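One contact in two related proteins. Structure 1 is citrate synthase from Pyrobaculum aerophilum, which probably catalyses the condensation of oxaloacetate with acetyl-CoA and water to citrate and CoA, feeding the tricarboxylic acid cycle: PDB 2IBP (chain A, 1.60 Å), residues 37-42 and 212-217. Structure 2 is citrate synthase from Metallosphaera sedula: PDB 6ABW (chain B, 1.72 Å), residues 31-36 and 193-198. Both blocks share one frame: the second was fitted to the first on N, CA, C and O of the twelve residues, RMSD 0.61 Å. Numbering follows each deposited sequence.

Structure 1 (2IBP); sequences SDIDGE and ADHEVP.
Three donors meet at OE2 of Glu-215: the backbone N of Ile-39, 3.0 Å from it and 44° above the carboxylate plane, and two waters that also bond to the carbonyl O atoms of Ser-37 and Ile-39. OD1 of Asp-38 stands 3.6 Å from the same OE2, a pairing of like charges; OD2 of Asp-38 bonds to His-399 of the second subunit. With chi1 at 64°, Ser-37 OG sits between its backbone N and carbonyl carbon, where it gives a 2.7 Å bond to OD2 of Asp-213 and accepts the N-H of Glu-215. His-378 also bonds that OD2. CD1 of Ile-39 lies over one face of the His-214 ring, 3.4 Å from the centroid, and also touches CG of Glu-215, while His-214 NE2 bonds to Tyr-292. The contact joins edge strand 37-40 of a small antiparallel sheet to the loop between helices 198-210 and 218-227, close to the predicted active-site residue His-289.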
loop_
_atom_site.group_PDB
_atom_site.type_symbol
_atom_site.label_atom_id
_atom_site.label_comp_id
_atom_site.label_asym_id
_atom_site.label_seq_id
_atom_site.Cartn_x
_atom_site.Cartn_y
_atom_site.Cartn_z
ATOM N N SER A 37 16.457 9.301 -9.597
ATOM C CA SER A 37 17.740 8.674 -9.302
ATOM C C SER A 37 18.082 7.655 -10.367
ATOM O O SER A 37 17.214 7.187 -11.105
ATOM C CB SER A 37 17.735 8.002 -7.923
ATOM O OG SER A 37 16.795 6.921 -7.888
ATOM N N ASP A 38 19.359 7.316 -10.442
ATOM C CA ASP A 38 19.826 6.359 -11.418
ATOM C C ASP A 38 20.976 5.605 -10.827
ATOM O O ASP A 38 21.745 6.165 -10.054
ATOM C CB ASP A 38 20.309 7.064 -12.684
ATOM C CG ASP A 38 20.510 6.107 -13.853
ATOM O OD1 ASP A 38 19.797 5.080 -13.920
ATOM O OD2 ASP A 38 21.374 6.376 -14.712
ATOM N N ILE A 39 21.069 4.330 -11.185
ATOM C CA ILE A 39 22.169 3.496 -10.740
ATOM C C ILE A 39 22.861 2.881 -11.930
ATOM O O ILE A 39 22.194 2.373 -12.844
ATOM C CB ILE A 39 21.679 2.321 -9.899
ATOM C CG1 ILE A 39 20.984 2.802 -8.629
ATOM C CG2 ILE A 39 22.846 1.392 -9.544
ATOM C CD1 ILE A 39 20.172 1.715 -7.965
ATOM N N ASP A 40 24.182 2.998 -11.955
ATOM C CA ASP A 40 24.995 2.257 -12.914
ATOM C C ASP A 40 25.583 1.115 -12.086
ATOM O O ASP A 40 26.536 1.308 -11.334
ATOM C CB ASP A 40 26.096 3.093 -13.538
ATOM C CG ASP A 40 26.914 2.307 -14.553
ATOM O OD1 ASP A 40 27.056 1.074 -14.393
ATOM O OD2 ASP A 40 27.397 2.922 -15.531
ATOM N N GLY A 41 24.953 -0.049 -12.185
ATOM C CA GLY A 41 25.360 -1.211 -11.414
ATOM C C GLY A 41 26.729 -1.763 -11.760
ATOM O O GLY A 41 27.423 -2.288 -10.891
ATOM N N GLU A 42 27.125 -1.656 -13.022
ATOM C CA GLU A 42 28.420 -2.177 -13.444
ATOM C C GLU A 42 29.571 -1.345 -12.907
ATOM O O GLU A 42 30.587 -1.893 -12.487
ATOM C CB GLU A 42 28.512 -2.300 -14.971
ATOM C CG GLU A 42 27.821 -3.537 -15.536
ATOM C CD GLU A 42 26.326 -3.572 -15.263
ATOM O OE1 GLU A 42 25.680 -2.499 -15.310
ATOM O OE2 GLU A 42 25.790 -4.683 -15.048
ATOM N N ALA A 212 18.184 7.963 0.595
ATOM C CA ALA A 212 17.060 8.813 0.198
ATOM C C ALA A 212 16.244 8.302 -0.984
ATOM O O ALA A 212 15.015 8.491 -1.012
ATOM C CB ALA A 212 17.529 10.225 -0.037
ATOM N N ASP A 213 16.915 7.717 -1.973
ATOM C CA ASP A 213 16.197 7.091 -3.089
ATOM C C ASP A 213 17.061 6.025 -3.715
ATOM O O ASP A 213 18.293 6.090 -3.642
ATOM C CB ASP A 213 15.759 8.082 -4.160
ATOM C CG ASP A 213 14.631 7.519 -5.014
ATOM O OD1 ASP A 213 13.622 7.083 -4.422
ATOM O OD2 ASP A 213 14.758 7.459 -6.259
ATOM N N HIS A 214 16.429 5.012 -4.294
ATOM C CA HIS A 214 17.187 3.964 -4.929
ATOM C C HIS A 214 16.285 3.239 -5.906
ATOM O O HIS A 214 15.776 2.167 -5.608
ATOM C CB HIS A 214 17.784 3.041 -3.864
ATOM C CG HIS A 214 19.107 2.445 -4.245
ATOM N ND1 HIS A 214 19.282 1.097 -4.471
ATOM C CD2 HIS A 214 20.301 3.027 -4.514
ATOM C CE1 HIS A 214 20.545 0.868 -4.795
ATOM N NE2 HIS A 214 21.189 2.019 -4.808
ATOM N N GLU A 215 16.007 3.933 -7.008
ATOM C CA GLU A 215 15.128 3.444 -8.058
ATOM C C GLU A 215 13.747 3.043 -7.531
ATOM O O GLU A 215 13.157 3.823 -6.792
ATOM C CB GLU A 215 15.828 2.410 -8.935
ATOM C CG GLU A 215 17.004 3.089 -9.674
ATOM C CD GLU A 215 17.742 2.213 -10.662
ATOM O OE1 GLU A 215 17.649 0.964 -10.598
ATOM O OE2 GLU A 215 18.478 2.801 -11.477
ATOM N N VAL A 216 13.198 1.898 -7.952
ATOM C CA VAL A 216 11.806 1.592 -7.618
ATOM C C VAL A 216 11.573 0.226 -6.973
ATOM O O VAL A 216 11.053 -0.711 -7.617
ATOM C CB VAL A 216 10.876 1.725 -8.858
ATOM C CG1 VAL A 216 9.414 1.730 -8.398
ATOM C CG2 VAL A 216 11.171 3.004 -9.619
ATOM N N PRO A 217 11.978 0.095 -5.702
ATOM C CA PRO A 217 11.707 -1.126 -4.959
ATOM C C PRO A 217 10.230 -1.220 -4.599
ATOM O O PRO A 217 9.449 -0.286 -4.855
ATOM C CB PRO A 217 12.570 -0.986 -3.707
ATOM C CG PRO A 217 12.757 0.469 -3.535
ATOM C CD PRO A 217 12.694 1.097 -4.892
HETATM O O HOH W 1 16.474 4.931 -12.777
HETATM O O HOH W 2 20.026 0.789 -12.910
#

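Structure 2 (6ABW); sequences TYIDGE and ADHEVP.
OD2 of Asp-194 is held by two groups: OG1 of Thr-31 gives it a 2.6 Å bond, and NE2 of His-357 bonds it as well. A chi1 of -55° sets Thr-31 OG1 beside its own backbone N, from where it reaches OD2 of Asp-194. The carboxylate of Glu-196 lies beside the neighbouring imidazole: OE2 accepts the N-H of His-195 ND1 at 2.9 Å, 9° out of the ring plane, and so ties down the ring's rotation together with Tyr-273, which bonds NE2. The ring of Tyr-32 takes no part in the contact with 193-198 and meets Tyr-375 of the second subunit, with the ring planes at about 55°. CD1 of Ile-33 lies over one face of the His-195 ring, 3.6 Å from the centroid, and also touches CG of Glu-196. Glu-196 packs on His-270, a predicted active-site residue, and the side chain of Glu-196 is about 9 Å from the bound acetyl-CoA, consistent with a place beside the active site.

Structure 1 against structure 2
The hydroxyl-to-aspartate link is kept across the first exchange: Ser-37(A) OG to Asp-213(A) OD2 is matched by Thr-31(B) OG1 to Asp-194(B) OD2. The two hydroxyls nevertheless occupy different places on CB atoms that coincide. OG of Ser-37(A) also accepts the N-H of Glu-215(A) at 3.2 Å; in the other protein Glu-196(B) N and Thr-31(B) OG1 are 5.8 Å apart, so this bond to the loop backbone is absent. The bond from Ile-39(A) N to Glu-215(A) OE2 is absent too, with Ile-33(B) N 9.2 Å from Glu-196(B) OE2. In its stead Glu-196(B) OE2 takes the N-H of His-195(B) ND1 at 2.9 Å, whereas His-214(A) ND1 and Glu-215(A) OE1 lie 6.3 Å apart. A partner on the strand is thus replaced by one within the loop: the CA atoms of Glu-215(A) and Glu-196(B) are 1.6 Å apart after superposition and their CD atoms 5.1 Å apart, with the flat end twisted by about 67°.

At the second exchange, Asp-38(A) OD1 faces Glu-215(A) OE2 at 3.6 Å, while Tyr-32(B) comes no closer to Glu-196(B) than 8.4 Å, from C to CG. The like-charge approach is gone, and this may be tied to the other course of Glu-196(B). The CA atoms of Asp-38(A) and Tyr-32(B) stand 1.3 Å apart after superposition and the CB atoms 1.7 Å; OD2 of Asp-38(A) falls near CD1 of Tyr-32(B), whose other ring atoms except CE1, CE2, CG, CD2 and CZ are none, so that these and OH have no counterpart in Asp-38(A). In the packing, Asp-213(A) and His-214(A) and their counterparts keep their place. Ile-39(A) and Ile-33(B) still touch the rings of His-214(A) and His-195(B) and CG of Glu-215(A) and Glu-196(B), although their CD1 atoms are 1.4 Å apart after superposition.

Structure 2 (6ABW)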
loop_
_atom_site.group_PDB
_atom_site.type_symbol
_atom_site.label_atom_id
_atom_site.label_comp_id
_atom_site.label_asym_id
_atom_site.label_seq_id
_atom_site.Cartn_x
_atom_site.Cartn_y
_atom_site.Cartn_z
ATOM N N THR B 31 17.058 9.691 -9.884
ATOM C CA THR B 31 18.115 8.807 -9.417
ATOM C C THR B 31 18.629 8.005 -10.597
ATOM O O THR B 31 17.819 7.402 -11.332
ATOM C CB THR B 31 17.585 7.839 -8.321
ATOM O OG1 THR B 31 17.004 8.633 -7.275
ATOM C CG2 THR B 31 18.625 7.120 -7.720
ATOM N N TYR B 32 19.938 8.082 -10.780
ATOM C CA TYR B 32 20.648 7.288 -11.811
ATOM C C TYR B 32 21.520 6.239 -11.117
ATOM O O TYR B 32 22.264 6.552 -10.209
ATOM C CB TYR B 32 21.515 8.230 -12.650
ATOM C CG TYR B 32 22.429 7.514 -13.615
ATOM C CD1 TYR B 32 21.909 6.919 -14.754
ATOM C CD2 TYR B 32 23.795 7.434 -13.358
ATOM C CE1 TYR B 32 22.725 6.217 -15.615
ATOM C CE2 TYR B 32 24.646 6.758 -14.261
ATOM C CZ TYR B 32 24.080 6.188 -15.381
ATOM O OH TYR B 32 24.838 5.475 -16.286
ATOM N N ILE B 33 21.461 5.006 -11.596
ATOM C CA ILE B 33 22.261 3.917 -11.046
ATOM C C ILE B 33 22.988 3.231 -12.174
ATOM O O ILE B 33 22.344 2.901 -13.170
ATOM C CB ILE B 33 21.391 2.876 -10.289
ATOM C CG1 ILE B 33 20.663 3.540 -9.145
ATOM C CG2 ILE B 33 22.273 1.783 -9.720
ATOM C CD1 ILE B 33 19.484 2.752 -8.636
ATOM N N ASP B 34 24.306 3.087 -12.039
ATOM C CA ASP B 34 25.103 2.253 -12.951
ATOM C C ASP B 34 25.628 1.072 -12.152
ATOM O O ASP B 34 26.549 1.193 -11.391
ATOM C CB ASP B 34 26.216 3.086 -13.610
ATOM C CG ASP B 34 27.158 2.242 -14.539
ATOM O OD1 ASP B 34 27.015 1.013 -14.672
ATOM O OD2 ASP B 34 28.093 2.860 -15.108
ATOM N N GLY B 35 24.967 -0.066 -12.275
ATOM C CA GLY B 35 25.366 -1.247 -11.519
ATOM C C GLY B 35 26.739 -1.825 -11.845
ATOM O O GLY B 35 27.413 -2.410 -10.976
ATOM N N GLU B 36 27.175 -1.656 -13.080
ATOM C CA GLU B 36 28.454 -2.264 -13.519
ATOM C C GLU B 36 29.628 -1.509 -12.945
ATOM O O GLU B 36 30.693 -2.080 -12.648
ATOM C CB GLU B 36 28.558 -2.311 -15.062
ATOM C CG GLU B 36 27.383 -2.994 -15.793
ATOM C CD GLU B 36 27.099 -4.458 -15.395
ATOM O OE1 GLU B 36 28.012 -5.318 -15.445
ATOM O OE2 GLU B 36 25.923 -4.769 -15.073
ATOM N N ALA B 193 17.976 8.184 0.657
ATOM C CA ALA B 193 16.862 8.997 0.211
ATOM C C ALA B 193 16.107 8.356 -0.941
ATOM O O ALA B 193 14.888 8.452 -0.960
ATOM C CB ALA B 193 17.262 10.414 -0.123
ATOM N N ASP B 194 16.777 7.760 -1.932
ATOM C CA ASP B 194 16.077 7.141 -3.020
ATOM C C ASP B 194 16.928 6.066 -3.703
ATOM O O ASP B 194 18.142 6.234 -3.761
ATOM C CB ASP B 194 15.712 8.146 -4.141
ATOM C CG ASP B 194 14.655 7.539 -5.092
ATOM O OD1 ASP B 194 13.642 6.894 -4.600
ATOM O OD2 ASP B 194 14.854 7.570 -6.327
ATOM N N HIS B 195 16.294 5.006 -4.182
ATOM C CA HIS B 195 17.020 3.974 -4.948
ATOM C C HIS B 195 16.065 2.990 -5.601
ATOM O O HIS B 195 15.283 2.307 -4.882
ATOM C CB HIS B 195 17.920 3.181 -4.012
ATOM C CG HIS B 195 19.159 2.622 -4.639
ATOM N ND1 HIS B 195 19.260 1.303 -5.014
ATOM C CD2 HIS B 195 20.340 3.194 -4.929
ATOM C CE1 HIS B 195 20.450 1.117 -5.559
ATOM N NE2 HIS B 195 21.120 2.240 -5.525
ATOM N N GLU B 196 16.090 2.900 -6.926
ATOM C CA GLU B 196 15.273 1.883 -7.646
ATOM C C GLU B 196 13.767 2.149 -7.353
ATOM O O GLU B 196 13.400 3.249 -6.905
ATOM C CB GLU B 196 15.696 0.461 -7.253
ATOM C CG GLU B 196 17.106 0.017 -7.630
ATOM C CD GLU B 196 17.527 -1.278 -6.895
ATOM O OE1 GLU B 196 17.356 -2.387 -7.444
ATOM O OE2 GLU B 196 18.027 -1.199 -5.730
ATOM N N VAL B 197 12.922 1.159 -7.634
ATOM C CA VAL B 197 11.509 1.278 -7.419
ATOM C C VAL B 197 11.097 0.014 -6.666
ATOM O O VAL B 197 10.544 -0.925 -7.235
ATOM C CB VAL B 197 10.715 1.436 -8.739
ATOM C CG1 VAL B 197 9.257 1.728 -8.443
ATOM C CG2 VAL B 197 11.268 2.507 -9.639
ATOM N N PRO B 198 11.417 -0.040 -5.370
ATOM C CA PRO B 198 10.999 -1.209 -4.578
ATOM C C PRO B 198 9.500 -1.147 -4.262
ATOM O O PRO B 198 8.830 -0.220 -4.703
ATOM C CB PRO B 198 11.863 -1.126 -3.332
ATOM C CG PRO B 198 12.041 0.341 -3.143
ATOM C CD PRO B 198 12.170 0.931 -4.553
#